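Local structure of probable adenylyl-sulfate kinase (Aeropyrum pernix, 2YVU) at residues A[94-99]-A[152-157]; A[19-24]-A[124-129]. The protein probably catalyses the ATP-dependent phosphorylation of adenosine 5'-phosphosulfate to 3'-phosphoadenylyl sulfate, the second step in the reduction of sulfate to sulfite. All coordinates share one frame; numbering follows the deposited sequence.

Contact 1 of 2, residues A[94-99]-A[152-157]; sequences SPYKQA and PYEPPE
K97 and E157 form a salt bridge in which NZ of K97 lies 2.6 Å from OE1 of E157 and meets that oxygen nearly along its C-O axis. The bridge joins the first turn of helix 97-109 to the loop between helix 147-150 and strand 161-164 of this P-loop kinase fold, beside S94, the probable phosphoserine site. A second carboxylate, that of E154, reaches the same helix start: OE1 takes the backbone N-H of K97 on its anti lone pair, at 3.1 Å, next to Y96 at the N-cap position. Two residues before K97, O of P95 accepts from the backbone N of E154 at 2.9 Å. CD of K97 passes 3.6 Å from O of P155, and the bend at chi3 (-62°) then turns NZ to E157. An alanine in place of K97 would probably leave the E157 carboxylate without its mate and remove the cover that CG of K97 gives CB of E154. OE1 of E154 also sits at the edge of the Y96 ring, whose hydroxyl bonds to D151. Deeper in, P95 packs obliquely against the Y153 ring, CB of P95 standing 3.8 Å from CD1 of Y153.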
ATOM      1  N   SER A  94     -12.573   1.815  11.998  1.00 35.66           N
ATOM      2  CA  SER A  94     -11.557   2.269  12.941  1.00 35.93           C
ATOM      3  C   SER A  94     -12.278   3.004  14.079  1.00 31.35           C
ATOM      4  O   SER A  94     -12.163   4.217  14.226  1.00 26.78           O
ATOM      5  CB  SER A  94     -10.592   3.195  12.197  1.00 31.23           C
ATOM      6  OG  SER A  94     -11.291   4.184  11.438  1.00 35.61           O
ATOM      7  N   PRO A  95     -13.028   2.260  14.906  1.00 30.88           N
ATOM      8  CA  PRO A  95     -13.786   2.831  16.021  1.00 30.07           C
ATOM      9  C   PRO A  95     -13.008   3.498  17.145  1.00 32.14           C
ATOM     10  O   PRO A  95     -13.548   4.367  17.825  1.00 33.40           O
ATOM     11  CB  PRO A  95     -14.613   1.642  16.517  1.00 30.41           C
ATOM     12  CG  PRO A  95     -13.704   0.502  16.290  1.00 34.43           C
ATOM     13  CD  PRO A  95     -13.136   0.789  14.906  1.00 33.57           C
ATOM     14  N   TYR A  96     -11.745   3.125  17.314  1.00 30.28           N
ATOM     15  CA  TYR A  96     -10.922   3.664  18.398  1.00 32.79           C
ATOM     16  C   TYR A  96     -10.111   4.920  18.064  1.00 30.83           C
ATOM     17  O   TYR A  96      -9.351   4.950  17.094  1.00 30.43           O
ATOM     18  CB  TYR A  96      -9.985   2.561  18.905  1.00 32.75           C
ATOM     19  CG  TYR A  96     -10.718   1.370  19.489  1.00 40.18           C
ATOM     20  CD1 TYR A  96     -11.285   1.434  20.759  1.00 45.43           C
ATOM     21  CD2 TYR A  96     -10.863   0.187  18.763  1.00 41.27           C
ATOM     22  CE1 TYR A  96     -11.979   0.349  21.303  1.00 46.11           C
ATOM     23  CE2 TYR A  96     -11.558  -0.904  19.296  1.00 46.72           C
ATOM     24  CZ  TYR A  96     -12.113  -0.812  20.570  1.00 47.76           C
ATOM     25  OH  TYR A  96     -12.801  -1.881  21.110  1.00 51.30           O
ATOM     26  N   LYS A  97     -10.287   5.956  18.874  1.00 25.33           N
ATOM     27  CA  LYS A  97      -9.577   7.213  18.696  1.00 34.92           C
ATOM     28  C   LYS A  97      -8.070   7.017  18.614  1.00 35.47           C
ATOM     29  O   LYS A  97      -7.419   7.554  17.728  1.00 39.53           O
ATOM     30  CB  LYS A  97      -9.900   8.172  19.853  1.00 34.61           C
ATOM     31  CG  LYS A  97     -11.318   8.720  19.819  1.00 47.88           C
ATOM     32  CD  LYS A  97     -11.590   9.665  20.967  1.00 52.39           C
ATOM     33  CE  LYS A  97     -11.444   8.960  22.307  1.00 53.61           C
ATOM     34  NZ  LYS A  97     -11.681   9.899  23.427  1.00 55.21           N
ATOM     35  N   GLN A  98      -7.521   6.259  19.556  1.00 36.96           N
ATOM     36  CA  GLN A  98      -6.093   6.005  19.602  1.00 33.06           C
ATOM     37  C   GLN A  98      -5.606   5.459  18.279  1.00 34.79           C
ATOM     38  O   GLN A  98      -4.581   5.900  17.747  1.00 34.49           O
ATOM     39  CB  GLN A  98      -5.779   5.008  20.725  1.00 42.21           C
ATOM     40  CG  GLN A  98      -4.302   4.569  20.832  1.00 54.68           C
ATOM     41  CD  GLN A  98      -3.907   3.485  19.817  1.00 62.91           C
ATOM     42  OE1 GLN A  98      -4.648   2.523  19.589  1.00 58.16           O
ATOM     43  NE2 GLN A  98      -2.723   3.633  19.222  1.00 67.28           N
ATOM     44  N   ALA A  99      -6.350   4.496  17.745  1.00 30.34           N
ATOM     45  CA  ALA A  99      -5.995   3.882  16.474  1.00 28.94           C
ATOM     46  C   ALA A  99      -5.996   4.930  15.368  1.00 24.74           C
ATOM     47  O   ALA A  99      -5.074   4.993  14.565  1.00 26.81           O
ATOM     48  CB  ALA A  99      -6.982   2.755  16.154  1.00 31.36           C
ATOM     49  N   PRO A 152     -17.603  -0.618  20.985  1.00 48.49           N
ATOM     50  CA  PRO A 152     -18.200   0.718  21.043  1.00 45.01           C
ATOM     51  C   PRO A 152     -17.395   1.791  20.302  1.00 43.77           C
ATOM     52  O   PRO A 152     -16.209   2.004  20.558  1.00 40.92           O
ATOM     53  CB  PRO A 152     -18.343   0.971  22.553  1.00 44.29           C
ATOM     54  CG  PRO A 152     -17.393  -0.007  23.178  1.00 45.98           C
ATOM     55  CD  PRO A 152     -17.534  -1.216  22.328  1.00 47.56           C
ATOM     56  N   TYR A 153     -18.067   2.452  19.365  1.00 38.48           N
ATOM     57  CA  TYR A 153     -17.451   3.483  18.545  1.00 34.03           C
ATOM     58  C   TYR A 153     -17.120   4.737  19.340  1.00 37.01           C
ATOM     59  O   TYR A 153     -17.952   5.242  20.082  1.00 37.21           O
ATOM     60  CB  TYR A 153     -18.396   3.837  17.399  1.00 35.54           C
ATOM     61  CG  TYR A 153     -17.859   4.895  16.473  1.00 35.97           C
ATOM     62  CD1 TYR A 153     -16.869   4.592  15.543  1.00 32.39           C
ATOM     63  CD2 TYR A 153     -18.283   6.221  16.585  1.00 29.41           C
ATOM     64  CE1 TYR A 153     -16.307   5.574  14.756  1.00 31.54           C
ATOM     65  CE2 TYR A 153     -17.722   7.220  15.800  1.00 32.99           C
ATOM     66  CZ  TYR A 153     -16.727   6.885  14.886  1.00 35.34           C
ATOM     67  OH  TYR A 153     -16.128   7.868  14.135  1.00 28.72           O
ATOM     68  N   GLU A 154     -15.914   5.257  19.151  1.00 30.70           N
ATOM     69  CA  GLU A 154     -15.484   6.468  19.840  1.00 36.97           C
ATOM     70  C   GLU A 154     -15.403   7.615  18.843  1.00 34.00           C
ATOM     71  O   GLU A 154     -14.462   7.688  18.042  1.00 37.80           O
ATOM     72  CB  GLU A 154     -14.112   6.228  20.482  1.00 39.33           C
ATOM     73  CG  GLU A 154     -14.045   4.888  21.185  1.00 41.95           C
ATOM     74  CD  GLU A 154     -12.773   4.694  21.961  1.00 40.80           C
ATOM     75  OE1 GLU A 154     -11.691   4.923  21.391  1.00 34.61           O
ATOM     76  OE2 GLU A 154     -12.857   4.297  23.139  1.00 48.04           O
ATOM     77  N   PRO A 155     -16.377   8.537  18.884  1.00 30.01           N
ATOM     78  CA  PRO A 155     -16.368   9.662  17.945  1.00 33.02           C
ATOM     79  C   PRO A 155     -15.099  10.499  18.026  1.00 33.94           C
ATOM     80  O   PRO A 155     -14.476  10.576  19.075  1.00 35.37           O
ATOM     81  CB  PRO A 155     -17.608  10.463  18.352  1.00 38.36           C
ATOM     82  CG  PRO A 155     -18.498   9.439  18.949  1.00 31.84           C
ATOM     83  CD  PRO A 155     -17.550   8.605  19.767  1.00 27.88           C
ATOM     84  N   PRO A 156     -14.690  11.123  16.909  1.00 36.17           N
ATOM     85  CA  PRO A 156     -13.481  11.955  16.918  1.00 35.40           C
ATOM     86  C   PRO A 156     -13.719  13.166  17.827  1.00 37.66           C
ATOM     87  O   PRO A 156     -14.815  13.733  17.824  1.00 31.04           O
ATOM     88  CB  PRO A 156     -13.334  12.375  15.452  1.00 29.74           C
ATOM     89  CG  PRO A 156     -14.048  11.307  14.709  1.00 30.72           C
ATOM     90  CD  PRO A 156     -15.248  11.038  15.552  1.00 33.90           C
ATOM     91  N   GLU A 157     -12.709  13.540  18.608  1.00 38.69           N
ATOM     92  CA  GLU A 157     -12.808  14.698  19.500  1.00 46.97           C
ATOM     93  C   GLU A 157     -12.934  15.973  18.664  1.00 48.85           C
ATOM     94  O   GLU A 157     -13.825  16.810  18.882  1.00 49.46           O
ATOM     95  CB  GLU A 157     -11.551  14.816  20.362  1.00 47.15           C
ATOM     96  CG  GLU A 157     -11.248  13.610  21.218  1.00 59.16           C
ATOM     97  CD  GLU A 157     -12.263  13.409  22.316  1.00 62.18           C
ATOM     98  OE1 GLU A 157     -12.133  12.418  23.063  1.00 69.53           O
ATOM     99  OE2 GLU A 157     -13.189  14.241  22.433  1.00 66.12           O
TER

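Contact 2 of 2, residues A[19-24]-A[124-129]; sequences TGLPGS and EEVIRR
V126 packs its isopropyl group on two successive peptides of the turn, CB 3.6 Å from O of P22 and CG1 3.7 Å from C of G23, in the peptide that leads to S24. CG1 lies anti to the carbonyl carbon of its own residue (chi1 -64°), and the other branch, CG2, is turned to L21, where it meets CD1 at 4.2 Å with the two side chains crossing at about a right angle. The backbone facing V126 is a type II beta turn from L21 to S24. At G23 the backbone angles, phi 90° and psi -5°, suit a residue without a side chain, and a beta carbon there would also press on CB of V126. This turn belongs to the Walker A P-loop, whose residues are thought to bind ATP, and helix 123-129 packs against it through V126 and R129. O of L21 accepts both the N-H and the hydroxyl of S24, the latter at 2.8 Å, which ties the turn's last side chain back to its first residue. From the helix, R129 extends its chain so that NH2 reaches O of G23, 3.3 Å away and in the guanidinium plane, and more weakly O of S24. E125 holds NE of R129 by a salt bridge, while NH1 bonds to T165; together these partners limit rotation of the guanidinium. A water donates to O of V126 at 2.7 Å and weakly to O of G23.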
ATOM      1  N   THR A  19     -14.505   8.194   9.063  1.00 29.92           N
ATOM      2  CA  THR A  19     -14.682   7.308  10.198  1.00 29.61           C
ATOM      3  C   THR A  19     -16.149   7.357  10.631  1.00 32.62           C
ATOM      4  O   THR A  19     -16.784   8.423  10.648  1.00 28.30           O
ATOM      5  CB  THR A  19     -13.743   7.698  11.385  1.00 30.06           C
ATOM      6  OG1 THR A  19     -14.017   6.863  12.514  1.00 30.14           O
ATOM      7  CG2 THR A  19     -13.951   9.148  11.786  1.00 26.42           C
ATOM      8  N   GLY A  20     -16.686   6.187  10.958  1.00 25.80           N
ATOM      9  CA  GLY A  20     -18.064   6.091  11.365  1.00 28.99           C
ATOM     10  C   GLY A  20     -18.462   4.632  11.481  1.00 31.71           C
ATOM     11  O   GLY A  20     -17.685   3.749  11.136  1.00 30.39           O
ATOM     12  N   LEU A  21     -19.672   4.389  11.967  1.00 30.83           N
ATOM     13  CA  LEU A  21     -20.171   3.039  12.155  1.00 33.23           C
ATOM     14  C   LEU A  21     -20.440   2.331  10.847  1.00 32.41           C
ATOM     15  O   LEU A  21     -20.721   2.969   9.829  1.00 26.13           O
ATOM     16  CB  LEU A  21     -21.479   3.069  12.972  1.00 29.23           C
ATOM     17  CG  LEU A  21     -21.432   3.448  14.456  1.00 39.37           C
ATOM     18  CD1 LEU A  21     -22.856   3.617  14.989  1.00 39.59           C
ATOM     19  CD2 LEU A  21     -20.683   2.386  15.242  1.00 34.98           C
ATOM     20  N   PRO A  22     -20.335   0.990  10.850  1.00 34.06           N
ATOM     21  CA  PRO A  22     -20.608   0.252   9.615  1.00 31.45           C
ATOM     22  C   PRO A  22     -22.062   0.598   9.311  1.00 27.49           C
ATOM     23  O   PRO A  22     -22.876   0.662  10.230  1.00 33.79           O
ATOM     24  CB  PRO A  22     -20.464  -1.208  10.047  1.00 36.51           C
ATOM     25  CG  PRO A  22     -19.459  -1.145  11.141  1.00 36.80           C
ATOM     26  CD  PRO A  22     -19.845   0.092  11.914  1.00 32.14           C
ATOM     27  N   GLY A  23     -22.387   0.833   8.051  1.00 27.05           N
ATOM     28  CA  GLY A  23     -23.750   1.174   7.707  1.00 30.87           C
ATOM     29  C   GLY A  23     -24.069   2.657   7.733  1.00 35.90           C
ATOM     30  O   GLY A  23     -25.181   3.050   7.374  1.00 39.50           O
ATOM     31  N   SER A  24     -23.119   3.492   8.158  1.00 34.18           N
ATOM     32  CA  SER A  24     -23.356   4.933   8.206  1.00 32.87           C
ATOM     33  C   SER A  24     -23.339   5.586   6.813  1.00 34.05           C
ATOM     34  O   SER A  24     -23.800   6.706   6.632  1.00 34.10           O
ATOM     35  CB  SER A  24     -22.318   5.608   9.097  1.00 35.00           C
ATOM     36  OG  SER A  24     -21.026   5.431   8.563  1.00 27.45           O
ATOM     37  N   GLU A 124     -28.423   2.640  16.765  1.00 30.21           N
ATOM     38  CA  GLU A 124     -29.772   2.144  16.539  1.00 35.72           C
ATOM     39  C   GLU A 124     -30.194   2.488  15.133  1.00 38.07           C
ATOM     40  O   GLU A 124     -30.942   1.749  14.505  1.00 33.26           O
ATOM     41  CB  GLU A 124     -30.762   2.770  17.523  1.00 35.72           C
ATOM     42  CG  GLU A 124     -30.489   2.455  18.978  1.00 47.42           C
ATOM     43  CD  GLU A 124     -31.525   3.071  19.908  1.00 56.41           C
ATOM     44  OE1 GLU A 124     -32.007   4.191  19.626  1.00 58.96           O
ATOM     45  OE2 GLU A 124     -31.850   2.441  20.934  1.00 62.32           O
ATOM     46  N   GLU A 125     -29.717   3.632  14.646  1.00 35.43           N
ATOM     47  CA  GLU A 125     -30.062   4.051  13.308  1.00 33.40           C
ATOM     48  C   GLU A 125     -29.450   3.148  12.253  1.00 32.31           C
ATOM     49  O   GLU A 125     -30.139   2.781  11.313  1.00 38.16           O
ATOM     50  CB  GLU A 125     -29.654   5.513  13.059  1.00 39.25           C
ATOM     51  CG  GLU A 125     -29.899   5.961  11.611  1.00 45.28           C
ATOM     52  CD  GLU A 125     -31.388   5.962  11.210  1.00 53.35           C
ATOM     53  OE1 GLU A 125     -31.682   5.900   9.992  1.00 46.58           O
ATOM     54  OE2 GLU A 125     -32.263   6.039  12.105  1.00 52.10           O
ATOM     55  N   VAL A 126     -28.178   2.769  12.379  1.00 33.27           N
ATOM     56  CA  VAL A 126     -27.608   1.902  11.345  1.00 31.42           C
ATOM     57  C   VAL A 126     -28.210   0.499  11.420  1.00 30.24           C
ATOM     58  O   VAL A 126     -28.328  -0.175  10.408  1.00 30.69           O
ATOM     59  CB  VAL A 126     -26.032   1.821  11.383  1.00 33.48           C
ATOM     60  CG1 VAL A 126     -25.448   3.189  11.081  1.00 29.91           C
ATOM     61  CG2 VAL A 126     -25.522   1.327  12.728  1.00 27.94           C
ATOM     62  N   ILE A 127     -28.612   0.068  12.610  1.00 30.40           N
ATOM     63  CA  ILE A 127     -29.226  -1.249  12.740  1.00 32.93           C
ATOM     64  C   ILE A 127     -30.616  -1.205  12.068  1.00 36.60           C
ATOM     65  O   ILE A 127     -30.955  -2.052  11.239  1.00 36.48           O
ATOM     66  CB  ILE A 127     -29.367  -1.651  14.219  1.00 34.45           C
ATOM     67  CG1 ILE A 127     -27.992  -2.014  14.793  1.00 33.22           C
ATOM     68  CG2 ILE A 127     -30.307  -2.841  14.343  1.00 34.41           C
ATOM     69  CD1 ILE A 127     -27.982  -2.209  16.306  1.00 34.72           C
ATOM     70  N   ARG A 128     -31.392  -0.186  12.420  1.00 33.41           N
ATOM     71  CA  ARG A 128     -32.735   0.013  11.874  1.00 41.71           C
ATOM     72  C   ARG A 128     -32.713   0.111  10.338  1.00 37.79           C
ATOM     73  O   ARG A 128     -33.612  -0.372   9.650  1.00 40.34           O
ATOM     74  CB  ARG A 128     -33.334   1.303  12.471  1.00 37.64           C
ATOM     75  CG  ARG A 128     -34.739   1.167  13.047  1.00 48.49           C
ATOM     76  CD  ARG A 128     -34.966   2.130  14.230  1.00 45.96           C
ATOM     77  NE  ARG A 128     -34.542   3.494  13.930  1.00 46.54           N
ATOM     78  CZ  ARG A 128     -34.138   4.377  14.837  1.00 44.79           C
ATOM     79  NH1 ARG A 128     -34.102   4.051  16.121  1.00 49.91           N
ATOM     80  NH2 ARG A 128     -33.730   5.579  14.454  1.00 51.75           N
ATOM     81  N   ARG A 129     -31.680   0.736   9.803  1.00 39.90           N
ATOM     82  CA  ARG A 129     -31.575   0.911   8.367  1.00 41.90           C
ATOM     83  C   ARG A 129     -31.508  -0.379   7.581  1.00 42.83           C
ATOM     84  O   ARG A 129     -32.128  -0.493   6.521  1.00 46.02           O
ATOM     85  CB  ARG A 129     -30.323   1.715   7.998  1.00 37.70           C
ATOM     86  CG  ARG A 129     -30.383   3.196   8.286  1.00 42.40           C
ATOM     87  CD  ARG A 129     -29.068   3.901   7.862  1.00 37.41           C
ATOM     88  NE  ARG A 129     -29.125   5.304   8.246  1.00 38.63           N
ATOM     89  CZ  ARG A 129     -28.116   6.169   8.181  1.00 43.62           C
ATOM     90  NH1 ARG A 129     -28.318   7.427   8.565  1.00 41.16           N
ATOM     91  NH2 ARG A 129     -26.917   5.793   7.748  1.00 36.03           N
TER
HETATM   92  O   HOH W   1     -27.042   0.165   8.013  1.00 42.25           O

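How the contacts relate
The two contacts meet through Y153 and P156 of contact 1, which reach the 19-24 segment of contact 2. The hydroxyl of Y153 probably hydrogen-bonds OG1 of T19, CB of Y153 packs on CD2 of L21, and P156 lies against the T19 methyl. Both contacts are partly buried: contact 1 has P95 buried and E157 exposed, contact 2 has L21, S24 and V126 buried and G23 exposed. In contact 1 a loop meets a helix start through carboxylates, a lysine and backbone N-H groups; in contact 2 a helix side presents a valine to the turn backbone and to L21, and an arginine to backbone carbonyls. Contact 1 buries about twice the surface and holds the probable phosphoserine site, whereas contact 2 carries part of the probable ATP site.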